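Local coordinates for protein glyoxylate reductase (Paecilomyces sp. J18, PDB 3WNV) that reduces glyoxylate, probably to glycolate with a nicotinamide cofactor, as expected of a D-isomer specific 2-hydroxyacid dehydrogenase, at residues Ala6-Asp11 with Ala53-Asn58; Lys29-Gly34 with Lys62-Phe67; Gly158-Gly163 with Val199-Leu204; Val169-Arg174 with Leu192-Lys197. One frame throughout, in Å; residues are numbered along the deposited sequence.

Interaction 1. Residues Ala6-Asp11 with Ala53-Asn58; sequences ALLIGD and AIYRSN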
loop_
_atom_site.group_PDB
_atom_site.type_symbol
_atom_site.label_atom_id
_atom_site.label_comp_id
_atom_site.label_asym_id
_atom_site.label_seq_id
_atom_site.Cartn_x
_atom_site.Cartn_y
_atom_site.Cartn_z
ATOM N N ALA A 6 12.244 -11.189 -21.353
ATOM C CA ALA A 6 11.636 -10.600 -20.166
ATOM C C ALA A 6 12.605 -10.713 -18.974
ATOM O O ALA A 6 13.297 -11.716 -18.828
ATOM C CB ALA A 6 10.322 -11.273 -19.822
ATOM N N LEU A 7 12.644 -9.697 -18.121
ATOM C CA LEU A 7 13.592 -9.700 -17.015
ATOM C C LEU A 7 12.849 -9.649 -15.690
ATOM O O LEU A 7 12.002 -8.770 -15.463
ATOM C CB LEU A 7 14.527 -8.495 -17.129
ATOM C CG LEU A 7 15.414 -8.241 -15.909
ATOM C CD1 LEU A 7 16.414 -9.379 -15.745
ATOM C CD2 LEU A 7 16.165 -6.889 -16.086
ATOM N N LEU A 8 13.167 -10.587 -14.807
ATOM C CA LEU A 8 12.514 -10.639 -13.494
ATOM C C LEU A 8 13.442 -9.983 -12.463
ATOM O O LEU A 8 14.592 -10.408 -12.325
ATOM C CB LEU A 8 12.336 -12.110 -13.105
ATOM C CG LEU A 8 12.027 -12.333 -11.597
ATOM C CD1 LEU A 8 10.805 -11.560 -11.068
ATOM C CD2 LEU A 8 11.852 -13.846 -11.272
ATOM N N ILE A 9 12.965 -8.945 -11.773
ATOM C CA ILE A 9 13.743 -8.321 -10.703
ATOM C C ILE A 9 13.235 -8.892 -9.387
ATOM O O ILE A 9 12.053 -8.795 -9.092
ATOM C CB ILE A 9 13.516 -6.787 -10.586
ATOM C CG1 ILE A 9 13.670 -6.061 -11.944
ATOM C CG2 ILE A 9 14.500 -6.209 -9.543
ATOM C CD1 ILE A 9 15.020 -6.168 -12.571
ATOM N N GLY A 10 14.117 -9.481 -8.589
ATOM C CA GLY A 10 13.670 -9.993 -7.307
ATOM C C GLY A 10 13.092 -11.388 -7.454
ATOM O O GLY A 10 13.518 -12.138 -8.325
ATOM N N ASP A 11 12.138 -11.726 -6.584
ATOM C CA ASP A 11 11.665 -13.107 -6.470
ATOM C C ASP A 11 10.216 -13.224 -6.940
ATOM O O ASP A 11 9.430 -12.269 -6.830
ATOM C CB ASP A 11 11.680 -13.576 -5.006
ATOM C CG ASP A 11 13.065 -13.548 -4.363
ATOM O OD1 ASP A 11 14.089 -13.724 -5.065
ATOM O OD2 ASP A 11 13.112 -13.360 -3.118
ATOM N N ALA A 53 10.219 -6.432 -21.582
ATOM C CA ALA A 53 9.350 -6.270 -20.413
ATOM C C ALA A 53 10.048 -6.688 -19.140
ATOM O O ALA A 53 10.831 -7.624 -19.145
ATOM C CB ALA A 53 8.096 -7.067 -20.582
ATOM N N ILE A 54 9.675 -6.056 -18.031
ATOM C CA ILE A 54 10.344 -6.298 -16.761
ATOM C C ILE A 54 9.276 -6.591 -15.736
ATOM O O ILE A 54 8.295 -5.847 -15.635
ATOM C CB ILE A 54 11.101 -5.042 -16.292
ATOM C CG1 ILE A 54 12.386 -4.844 -17.105
ATOM C CG2 ILE A 54 11.436 -5.138 -14.782
ATOM C CD1 ILE A 54 13.063 -3.470 -16.784
ATOM N N TYR A 55 9.460 -7.652 -14.957
ATOM C CA TYR A 55 8.607 -7.906 -13.801
ATOM C C TYR A 55 9.343 -7.366 -12.602
ATOM O O TYR A 55 10.507 -7.723 -12.402
ATOM C CB TYR A 55 8.462 -9.443 -13.613
ATOM C CG TYR A 55 7.649 -9.858 -12.377
ATOM C CD1 TYR A 55 8.120 -9.633 -11.077
ATOM C CD2 TYR A 55 6.447 -10.538 -12.524
ATOM C CE1 TYR A 55 7.372 -10.033 -9.929
ATOM C CE2 TYR A 55 5.690 -10.936 -11.408
ATOM C CZ TYR A 55 6.160 -10.668 -10.117
ATOM O OH TYR A 55 5.421 -11.092 -9.041
ATOM N N ARG A 56 8.680 -6.550 -11.765
ATOM C CA ARG A 56 9.316 -6.148 -10.521
ATOM C C ARG A 56 8.264 -6.076 -9.450
ATOM O O ARG A 56 7.057 -6.152 -9.733
ATOM C CB ARG A 56 10.025 -4.786 -10.671
ATOM C CG ARG A 56 9.075 -3.598 -10.810
ATOM C CD ARG A 56 9.853 -2.284 -10.851
ATOM N NE ARG A 56 10.584 -2.018 -9.585
ATOM C CZ ARG A 56 10.058 -1.379 -8.529
ATOM N NH1 ARG A 56 8.791 -0.967 -8.537
ATOM N NH2 ARG A 56 10.810 -1.139 -7.450
ATOM N N SER A 57 8.699 -5.879 -8.210
ATOM C CA SER A 57 7.747 -5.754 -7.094
ATOM C C SER A 57 8.138 -4.673 -6.080
ATOM O O SER A 57 9.275 -4.179 -6.098
ATOM C CB SER A 57 7.645 -7.078 -6.367
ATOM O OG SER A 57 8.918 -7.439 -5.825
ATOM N N ASN A 58 7.230 -4.347 -5.159
ATOM C CA ASN A 58 7.606 -3.424 -4.082
ATOM C C ASN A 58 8.764 -3.988 -3.271
ATOM O O ASN A 58 9.725 -3.281 -2.969
ATOM C CB ASN A 58 6.402 -3.099 -3.195
ATOM C CG ASN A 58 5.508 -2.020 -3.800
ATOM O OD1 ASN A 58 5.982 -1.064 -4.449
ATOM N ND2 ASN A 58 4.207 -2.158 -3.589
HETATM O O HOH W 1 9.769 -9.401 -7.454
HETATM O O HOH W 2 6.703 -11.450 -6.706
#

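Interaction 2. Residues Lys29-Gly34 with Lys62-Phe67; sequences KEFPEG and KHTGPF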
loop_
_atom_site.group_PDB
_atom_site.type_symbol
_atom_site.label_atom_id
_atom_site.label_comp_id
_atom_site.label_asym_id
_atom_site.label_seq_id
_atom_site.Cartn_x
_atom_site.Cartn_y
_atom_site.Cartn_z
ATOM N N LYS A 29 15.054 -13.896 -18.290
ATOM C CA LYS A 29 16.282 -13.449 -17.623
ATOM C C LYS A 29 15.938 -13.053 -16.197
ATOM O O LYS A 29 14.817 -12.643 -15.912
ATOM C CB LYS A 29 16.915 -12.256 -18.362
ATOM C CG LYS A 29 17.459 -12.654 -19.714
ATOM C CD LYS A 29 18.302 -11.552 -20.328
ATOM C CE LYS A 29 18.649 -11.885 -21.766
ATOM N NZ LYS A 29 19.484 -13.095 -21.887
ATOM N N GLU A 30 16.880 -13.202 -15.271
ATOM C CA GLU A 30 16.563 -12.826 -13.903
ATOM C C GLU A 30 17.659 -12.017 -13.222
ATOM O O GLU A 30 18.835 -12.332 -13.369
ATOM C CB GLU A 30 16.300 -14.078 -13.044
ATOM C CG GLU A 30 15.129 -14.941 -13.483
ATOM C CD GLU A 30 14.868 -16.076 -12.501
ATOM O OE1 GLU A 30 15.193 -15.889 -11.306
ATOM O OE2 GLU A 30 14.340 -17.137 -12.915
ATOM N N PHE A 31 17.243 -11.024 -12.421
ATOM C CA PHE A 31 18.152 -10.309 -11.516
ATOM C C PHE A 31 17.641 -10.511 -10.092
ATOM O O PHE A 31 16.891 -9.666 -9.564
ATOM C CB PHE A 31 18.188 -8.815 -11.865
ATOM C CG PHE A 31 19.165 -8.014 -11.038
ATOM C CD1 PHE A 31 20.510 -8.012 -11.355
ATOM C CD2 PHE A 31 18.721 -7.232 -9.970
ATOM C CE1 PHE A 31 21.423 -7.282 -10.615
ATOM C CE2 PHE A 31 19.625 -6.493 -9.222
ATOM C CZ PHE A 31 20.994 -6.524 -9.558
ATOM N N PRO A 32 18.020 -11.641 -9.462
ATOM C CA PRO A 32 17.411 -11.992 -8.171
ATOM C C PRO A 32 17.915 -11.128 -7.010
ATOM O O PRO A 32 17.180 -10.913 -6.043
ATOM C CB PRO A 32 17.838 -13.445 -7.966
ATOM C CG PRO A 32 19.031 -13.620 -8.819
ATOM C CD PRO A 32 18.839 -12.732 -10.006
ATOM N N GLU A 33 19.150 -10.648 -7.129
ATOM C CA GLU A 33 19.759 -9.780 -6.124
ATOM C C GLU A 33 21.013 -9.153 -6.714
ATOM O O GLU A 33 21.494 -9.588 -7.763
ATOM C CB GLU A 33 20.136 -10.611 -4.900
ATOM C CG GLU A 33 21.083 -11.734 -5.254
ATOM C CD GLU A 33 21.378 -12.602 -4.075
ATOM O OE1 GLU A 33 20.844 -12.306 -2.985
ATOM O OE2 GLU A 33 22.144 -13.574 -4.231
ATOM N N GLY A 34 21.563 -8.147 -6.042
ATOM C CA GLY A 34 22.886 -7.670 -6.389
ATOM C C GLY A 34 23.174 -6.214 -6.054
ATOM O O GLY A 34 24.329 -5.808 -6.025
ATOM N N LYS A 62 14.577 -3.375 -2.779
ATOM C CA LYS A 62 15.809 -3.551 -2.007
ATOM C C LYS A 62 16.945 -4.025 -2.893
ATOM O O LYS A 62 18.097 -3.913 -2.517
ATOM C CB LYS A 62 15.597 -4.518 -0.836
ATOM C CG LYS A 62 15.390 -5.977 -1.233
ATOM C CD LYS A 62 14.871 -6.776 -0.033
ATOM C CE LYS A 62 14.953 -8.259 -0.299
ATOM N NZ LYS A 62 15.323 -9.009 0.938
ATOM N N HIS A 63 16.646 -4.569 -4.069
ATOM C CA HIS A 63 17.743 -5.054 -4.905
ATOM C C HIS A 63 18.204 -4.026 -5.925
ATOM O O HIS A 63 19.304 -4.140 -6.462
ATOM C CB HIS A 63 17.369 -6.352 -5.635
ATOM C CG HIS A 63 16.875 -7.441 -4.733
ATOM N ND1 HIS A 63 17.699 -8.101 -3.838
ATOM C CD2 HIS A 63 15.658 -8.024 -4.622
ATOM C CE1 HIS A 63 16.999 -9.018 -3.190
ATOM N NE2 HIS A 63 15.757 -8.990 -3.645
ATOM N N THR A 64 17.377 -3.024 -6.214
ATOM C CA THR A 64 17.757 -2.096 -7.267
ATOM C C THR A 64 17.648 -0.638 -6.843
ATOM O O THR A 64 18.099 0.249 -7.576
ATOM C CB THR A 64 16.860 -2.265 -8.508
ATOM O OG1 THR A 64 15.527 -1.965 -8.119
ATOM C CG2 THR A 64 16.928 -3.713 -9.054
ATOM N N GLY A 65 17.017 -0.380 -5.697
ATOM C CA GLY A 65 16.580 0.970 -5.401
ATOM C C GLY A 65 15.359 1.264 -6.261
ATOM O O GLY A 65 14.940 0.423 -7.063
ATOM N N PRO A 66 14.777 2.454 -6.110
ATOM C CA PRO A 66 13.554 2.747 -6.858
ATOM C C PRO A 66 13.816 2.839 -8.361
ATOM O O PRO A 66 14.917 3.179 -8.827
ATOM C CB PRO A 66 13.125 4.126 -6.322
ATOM C CG PRO A 66 14.360 4.682 -5.683
ATOM C CD PRO A 66 15.114 3.519 -5.153
ATOM N N PHE A 67 12.747 2.597 -9.105
ATOM C CA PHE A 67 12.739 2.839 -10.521
ATOM C C PHE A 67 12.392 4.312 -10.711
ATOM O O PHE A 67 11.371 4.688 -11.327
ATOM C CB PHE A 67 11.748 1.897 -11.208
ATOM C CG PHE A 67 12.364 0.581 -11.631
ATOM C CD1 PHE A 67 13.135 -0.159 -10.738
ATOM C CD2 PHE A 67 12.157 0.087 -12.901
ATOM C CE1 PHE A 67 13.714 -1.366 -11.123
ATOM C CE2 PHE A 67 12.726 -1.136 -13.301
ATOM C CZ PHE A 67 13.514 -1.853 -12.399
HETATM O O HOH W 3 20.488 -7.241 -3.339
#

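Interaction 3. Residues Gly158-Gly163 with Val199-Leu204; sequences GILGMG and VSFDEL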
loop_
_atom_site.group_PDB
_atom_site.type_symbol
_atom_site.label_atom_id
_atom_site.label_comp_id
_atom_site.label_asym_id
_atom_site.label_seq_id
_atom_site.Cartn_x
_atom_site.Cartn_y
_atom_site.Cartn_z
ATOM N N GLY A 158 -14.465 7.504 9.102
ATOM C CA GLY A 158 -14.111 8.440 8.036
ATOM C C GLY A 158 -12.973 7.879 7.194
ATOM O O GLY A 158 -11.986 7.333 7.710
ATOM N N ILE A 159 -13.129 7.961 5.881
ATOM C CA ILE A 159 -12.161 7.375 4.944
ATOM C C ILE A 159 -11.643 8.508 4.036
ATOM O O ILE A 159 -12.389 9.118 3.259
ATOM C CB ILE A 159 -12.793 6.227 4.097
ATOM C CG1 ILE A 159 -13.267 5.072 4.989
ATOM C CG2 ILE A 159 -11.818 5.713 2.995
ATOM C CD1 ILE A 159 -14.020 3.968 4.229
ATOM N N LEU A 160 -10.363 8.810 4.157
ATOM C CA LEU A 160 -9.754 9.740 3.192
ATOM C C LEU A 160 -9.173 8.939 2.028
ATOM O O LEU A 160 -8.149 8.319 2.183
ATOM C CB LEU A 160 -8.645 10.535 3.885
ATOM C CG LEU A 160 -7.862 11.525 3.010
ATOM C CD1 LEU A 160 -8.806 12.608 2.524
ATOM C CD2 LEU A 160 -6.737 12.089 3.848
ATOM N N GLY A 161 -9.826 8.981 0.860
ATOM C CA GLY A 161 -9.403 8.208 -0.288
ATOM C C GLY A 161 -10.233 6.950 -0.323
ATOM O O GLY A 161 -9.804 5.886 0.088
ATOM N N MET A 162 -11.465 7.114 -0.781
ATOM C CA MET A 162 -12.396 6.028 -0.943
ATOM C C MET A 162 -12.153 5.463 -2.341
ATOM O O MET A 162 -12.366 6.128 -3.362
ATOM C CB MET A 162 -13.824 6.572 -0.791
ATOM C CG MET A 162 -14.916 5.644 -1.249
ATOM S SD MET A 162 -15.039 4.267 -0.101
ATOM C CE MET A 162 -15.863 5.063 1.265
ATOM N N GLY A 163 -11.633 4.249 -2.372
ATOM C CA GLY A 163 -11.304 3.565 -3.603
ATOM C C GLY A 163 -11.658 2.122 -3.362
ATOM O O GLY A 163 -12.542 1.846 -2.549
ATOM N N VAL A 199 -18.110 14.094 2.208
ATOM C CA VAL A 199 -17.898 15.284 3.043
ATOM C C VAL A 199 -16.603 16.008 2.640
ATOM O O VAL A 199 -15.757 15.457 1.928
ATOM C CB VAL A 199 -17.832 14.924 4.556
ATOM C CG1 VAL A 199 -19.140 14.328 5.028
ATOM C CG2 VAL A 199 -16.669 13.996 4.869
ATOM N N SER A 200 -16.452 17.251 3.080
ATOM C CA SER A 200 -15.261 18.017 2.733
ATOM C C SER A 200 -14.122 17.488 3.584
ATOM O O SER A 200 -14.355 16.717 4.504
ATOM C CB SER A 200 -15.471 19.498 3.005
ATOM O OG SER A 200 -15.637 19.726 4.397
ATOM N N PHE A 201 -12.886 17.853 3.237
ATOM C CA PHE A 201 -11.720 17.430 4.028
ATOM C C PHE A 201 -11.884 17.877 5.491
ATOM O O PHE A 201 -11.746 17.081 6.411
ATOM C CB PHE A 201 -10.432 17.975 3.367
ATOM C CG PHE A 201 -9.134 17.496 4.001
ATOM C CD1 PHE A 201 -8.595 16.261 3.687
ATOM C CD2 PHE A 201 -8.421 18.320 4.869
ATOM C CE1 PHE A 201 -7.361 15.819 4.265
ATOM C CE2 PHE A 201 -7.200 17.895 5.453
ATOM C CZ PHE A 201 -6.676 16.627 5.140
ATOM N N ASP A 202 -12.166 19.160 5.718
ATOM C CA ASP A 202 -12.320 19.649 7.083
ATOM C C ASP A 202 -13.452 18.936 7.836
ATOM O O ASP A 202 -13.331 18.654 9.028
ATOM C CB ASP A 202 -12.542 21.166 7.089
ATOM C CG ASP A 202 -11.255 21.958 6.857
ATOM O OD1 ASP A 202 -10.160 21.373 6.934
ATOM O OD2 ASP A 202 -11.347 23.186 6.607
ATOM N N GLU A 203 -14.531 18.596 7.140
ATOM C CA GLU A 203 -15.646 17.897 7.776
ATOM C C GLU A 203 -15.280 16.460 8.115
ATOM O O GLU A 203 -15.765 15.894 9.120
ATOM C CB GLU A 203 -16.890 17.909 6.866
ATOM C CG GLU A 203 -17.674 19.202 6.833
ATOM C CD GLU A 203 -18.718 19.231 5.696
ATOM O OE1 GLU A 203 -18.502 18.580 4.630
ATOM O OE2 GLU A 203 -19.757 19.918 5.873
ATOM N N LEU A 204 -14.402 15.860 7.308
ATOM C CA LEU A 204 -13.953 14.493 7.538
ATOM C C LEU A 204 -13.126 14.459 8.829
ATOM O O LEU A 204 -13.263 13.544 9.650
ATOM C CB LEU A 204 -13.116 13.973 6.366
ATOM C CG LEU A 204 -12.744 12.491 6.434
ATOM C CD1 LEU A 204 -13.970 11.641 6.175
ATOM C CD2 LEU A 204 -11.653 12.165 5.384
#

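Interaction 4. Residues Val169-Arg174 with Leu192-Lys197; sequences VARRAR and LEDGAK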
loop_
_atom_site.group_PDB
_atom_site.type_symbol
_atom_site.label_atom_id
_atom_site.label_comp_id
_atom_site.label_asym_id
_atom_site.label_seq_id
_atom_site.Cartn_x
_atom_site.Cartn_y
_atom_site.Cartn_z
ATOM N N VAL A 169 -13.198 -1.793 3.159
ATOM C CA VAL A 169 -13.215 -1.404 4.593
ATOM C C VAL A 169 -14.615 -0.968 5.024
ATOM O O VAL A 169 -15.124 -1.409 6.074
ATOM C CB VAL A 169 -12.188 -0.334 4.927
ATOM C CG1 VAL A 169 -12.323 0.109 6.395
ATOM C CG2 VAL A 169 -10.791 -0.848 4.694
ATOM N N ALA A 170 -15.263 -0.148 4.195
ATOM C CA ALA A 170 -16.608 0.354 4.512
ATOM C C ALA A 170 -17.624 -0.774 4.642
ATOM O O ALA A 170 -18.474 -0.741 5.534
ATOM C CB ALA A 170 -17.069 1.365 3.467
ATOM N N ARG A 171 -17.554 -1.755 3.737
ATOM C CA ARG A 171 -18.448 -2.900 3.757
ATOM C C ARG A 171 -18.298 -3.645 5.087
ATOM O O ARG A 171 -19.285 -3.998 5.743
ATOM C CB ARG A 171 -18.126 -3.836 2.584
ATOM C CG ARG A 171 -19.056 -5.068 2.459
ATOM C CD ARG A 171 -18.643 -5.988 1.275
ATOM N NE ARG A 171 -17.898 -5.274 0.223
ATOM C CZ ARG A 171 -18.398 -4.331 -0.587
ATOM N NH1 ARG A 171 -19.666 -3.945 -0.479
ATOM N NH2 ARG A 171 -17.620 -3.754 -1.500
ATOM N N ARG A 172 -17.067 -3.859 5.515
ATOM C CA ARG A 172 -16.861 -4.531 6.802
ATOM C C ARG A 172 -17.348 -3.670 7.947
ATOM O O ARG A 172 -18.095 -4.149 8.817
ATOM C CB ARG A 172 -15.386 -4.857 6.981
ATOM C CG ARG A 172 -14.898 -6.024 6.098
ATOM C CD ARG A 172 -13.413 -5.869 5.762
ATOM N NE ARG A 172 -12.936 -7.009 4.953
ATOM C CZ ARG A 172 -13.231 -7.220 3.664
ATOM N NH1 ARG A 172 -14.014 -6.379 2.957
ATOM N NH2 ARG A 172 -12.744 -8.308 3.080
ATOM N N ALA A 173 -16.915 -2.408 7.957
ATOM C CA ALA A 173 -17.252 -1.502 9.057
ATOM C C ALA A 173 -18.754 -1.312 9.241
ATOM O O ALA A 173 -19.215 -1.162 10.366
ATOM C CB ALA A 173 -16.585 -0.155 8.857
ATOM N N ARG A 174 -19.525 -1.291 8.155
ATOM C CA ARG A 174 -20.969 -1.214 8.295
ATOM C C ARG A 174 -21.568 -2.407 9.047
ATOM O O ARG A 174 -22.557 -2.254 9.786
ATOM C CB ARG A 174 -21.660 -1.064 6.920
ATOM C CG ARG A 174 -21.835 0.386 6.522
ATOM C CD ARG A 174 -22.645 0.558 5.213
ATOM N NE ARG A 174 -21.886 0.010 4.116
ATOM C CZ ARG A 174 -21.148 0.720 3.264
ATOM N NH1 ARG A 174 -21.091 2.056 3.314
ATOM N NH2 ARG A 174 -20.479 0.077 2.340
ATOM N N LEU A 192 -20.015 3.749 -6.786
ATOM C CA LEU A 192 -18.652 3.659 -6.254
ATOM C C LEU A 192 -18.584 4.192 -4.827
ATOM O O LEU A 192 -17.642 3.875 -4.097
ATOM C CB LEU A 192 -17.651 4.401 -7.141
ATOM C CG LEU A 192 -17.431 3.823 -8.528
ATOM C CD1 LEU A 192 -16.376 4.625 -9.316
ATOM C CD2 LEU A 192 -17.051 2.377 -8.381
ATOM N N GLU A 193 -19.573 5.009 -4.440
ATOM C CA GLU A 193 -19.713 5.466 -3.054
ATOM C C GLU A 193 -20.217 4.307 -2.242
ATOM O O GLU A 193 -19.908 4.180 -1.043
ATOM C CB GLU A 193 -20.704 6.617 -2.935
ATOM C CG GLU A 193 -20.247 7.892 -3.567
ATOM C CD GLU A 193 -21.095 9.076 -3.122
ATOM O OE1 GLU A 193 -22.339 8.930 -3.032
ATOM O OE2 GLU A 193 -20.511 10.149 -2.848
ATOM N N ASP A 194 -21.010 3.471 -2.901
ATOM C CA ASP A 194 -21.488 2.216 -2.325
ATOM C C ASP A 194 -22.137 2.453 -0.953
ATOM O O ASP A 194 -21.974 1.649 -0.048
ATOM C CB ASP A 194 -20.325 1.193 -2.235
ATOM C CG ASP A 194 -20.808 -0.241 -2.020
ATOM O OD1 ASP A 194 -20.135 -1.006 -1.300
ATOM O OD2 ASP A 194 -21.856 -0.609 -2.587
ATOM N N GLY A 195 -22.854 3.567 -0.797
ATOM C CA GLY A 195 -23.508 3.863 0.473
ATOM C C GLY A 195 -22.919 4.974 1.347
ATOM O O GLY A 195 -23.637 5.601 2.129
ATOM N N ALA A 196 -21.623 5.239 1.210
ATOM C CA ALA A 196 -20.941 6.252 2.032
ATOM C C ALA A 196 -21.306 7.682 1.666
ATOM O O ALA A 196 -21.542 7.985 0.491
ATOM C CB ALA A 196 -19.434 6.060 1.950
ATOM N N LYS A 197 -21.322 8.552 2.677
ATOM C CA LYS A 197 -21.642 9.974 2.568
ATOM C C LYS A 197 -20.425 10.889 2.294
ATOM O O LYS A 197 -19.433 10.899 3.033
ATOM C CB LYS A 197 -22.292 10.396 3.874
ATOM C CG LYS A 197 -22.702 11.830 3.943
ATOM C CD LYS A 197 -23.755 11.989 5.038
ATOM C CE LYS A 197 -24.434 13.339 4.964
ATOM N NZ LYS A 197 -23.828 14.301 5.927
HETATM O O HOH W 4 -18.603 -0.036 0.466
HETATM O O HOH W 5 -18.954 2.617 1.024
#

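Interaction 1. Residues Ala6-Asp11 with Ala53-Asn58
Leu8 and Tyr55 both hold CG anti to the backbone N (chi1 164° and 177°), which sends both CG atoms the same way; the side chains lie side by side on one face of a parallel sheet, pointing in the same direction. Leu8 CD1 reaches Tyr55 CD1 at 3.3 Å, a tight approach that meets the ring obliquely. On the other face Ile54 CG2, anti to its own backbone N, packs against Ile9 CG1 at 3.7 Å. Apolar side chains suit both buried faces, and the Tyr55 ring adds a flat surface against Leu8. Strands 6-9 and 53-57 are joined by alternating backbone bonds: Leu7 N to Ala53 O (2.9 Å), Tyr55 N to Leu7 O (2.8 Å) and Ile9 N to Tyr55 O (2.8 Å). Beyond Ile9 water takes over. One water donates to Ile9 O and Asp11 O and accepts from Ser57 OG (2.7 Å); a second donates to Asp11 O and accepts from Tyr55 OH (2.7 Å), so the hydroxyl of Tyr55, which also bonds Asn85, is tied through water to the chain after strand 6-9. Gly10 turns the chain at backbone angles where a CB would collide with the preceding carbonyl oxygen. Strand 27-31 flanks strand 5-9 and strand 81-85 flanks strand 51-57, while Trp19 of helix 16-21 packs on Ala6 and Leu8, and Val307 and Leu311 of helix 297-317 cover Tyr55.

Interaction 2. Residues Lys29-Gly34 with Lys62-Phe67
His63 and Pro32 meet with the carbonyl oxygen of Pro32 over the imidazole, 3.3 Å above the ring plane and over its centre. Lys62 CG covers the opposite face, so the ring is sandwiched between an aliphatic carbon and a carbonyl. Although Pro32 O is 3.4 Å from His63 NE2, no hydrogen bond forms, because the oxygen faces the flat of the ring. Beside it Glu33 CA comes to 3.5 Å from His63 ND1, and Glu33 CB lies close to the same nitrogen. The second group is Phe31, whose CG, anti to the backbone N (chi1 -176°), starts the ring toward the 62-67 segment. Phe31 CE2 has His63 O at its edge, nearly in the ring plane, at 3.6 Å, and also touches Thr64 CG2 at 3.9 Å. A water in the plane of the imidazole accepts from Gly34 N (3.0 Å) and is bonded to His63 ND1 (3.0 Å). Thr64 OG1 donates to Gly65 O at 2.7 Å, bracing the chain at the end of a weakly bonded helical turn, where Gly65 takes positive phi. Gly34 also suits its place, since a CB there would crowd Phe31 CZ. Beyond these, Phe39 of helix 36-45 meets Phe31 edge-to-face, and Arg36 bonds Thr64 O and Pro66 O. A carbonyl over the imidazole would probably be more favourable were the ring protonated.

Interaction 3. Residues Gly158-Gly163 with Val199-Leu204
Glu203 OE1, one residue before the Leu204 that packs on Gly158 and Leu160, is gripped twice by Ser200: its anti lone pair takes Ser200 N in a nearly straight bond (2.9 Å, 175°), and Ser200 OG adds a weak one. Glu203 N returns a bond to Ser200 OG (3.2 Å), completing a capping box that fixes the first turn of helix 201-207. With the helix start so held, Leu204 projects toward strand 156-160. Its CD1 rests on Gly158 CA at 3.7 Å, and its CD2 on Leu160 CB at 3.7 Å. Gly158 suits its place because a CB there would stand only 3.1 Å from Leu204 CD1. The helix belongs to the crossover of a Rossmann fold, carrying the chain from edge strand 197-198 over the sheet to strand 210-213; strand 156-160 runs into Gly161 and Gly163, consistent with the glycine-rich dinucleotide-binding turn. An alanine at Leu204 would probably leave a gap over Gly158 and Leu160, through loss of both methyl contacts. Phe201, its CG anti to the backbone N, offers its CE1 edge to Leu160 CD2 at 3.8 Å, the two side chains crossing obliquely. Ile181 and Phe211, from the flanking strands, pack on Leu204 as well.

Interaction 4. Residues Val169-Arg174 with Leu192-Lys197
Arg174 reaches from helix 164-175 toward Asp194, and its side chain can be followed outward from a CB that already points that way. The side chain touches Ile180 of strand 179-183. It bends at chi3 (-66°), which sets NE off the line of the methylenes; the guanidinium beyond has Asp194 O over one face. Arg174 NH2 is 3.2 Å from Asp194 O, yet the two are not hydrogen-bonded, since the oxygen sits above the plane. The opposite face has Ala170 O above it, toward the rim. At the edge, Arg174 NH1 donates to a water at 3.2 Å, which in turn donates to Glu193 O. Arg174 NH2 ends 3.8 Å from Asp194 OD1, a long salt bridge with the guanidinium and carboxylate planes 87° apart. The firmer link to this carboxylate comes from Arg171 NH1, which bonds Asp194 OD1 on its syn lone pair (3.1 Å, 141°), the oxygen lying somewhat out of the guanidinium plane; Glu168 takes the NE of Arg171. Asp194 and Gly195 form the corner of a type I' turn, closed by Ala196 N to Glu193 O (3.0 Å), and glycine suits a site where a CB would press on Arg174 NH1. An alanine at Asp194 would probably leave Arg171 NH1 without its carboxylate mate, and Arg174 NH2 without its more distant one. With two arginines beside it at the protein surface, the carboxylate is likely to stay ionised, tying helix to turn mainly by charge, while Arg174 adds a water bridge to Glu193 O.

The four contacts form two pairs. Interactions 1 and 2 have centres 8 Å apart and share the five-stranded sheet: Leu8 O and Phe31 N, 2.7 Å apart, probably hydrogen-bond, and Ile9 CG2 packs on Thr64 CG2 at 3.5 Å. Interactions 3 and 4 belong to the NAD-binding domain, centres 12 Å apart, with Met162 CE against Ala196 CB at 3.8 Å; strand 156-160 runs through the glycine-rich turn into helix 164-175, joining them in sequence too. The pairs lie on opposite sides of the chain's centre, interactions 1 and 3 being about 16 Å apart at their nearest atoms. In this family the active site lies in the cleft between the two domains, so it probably falls between the pairs here too.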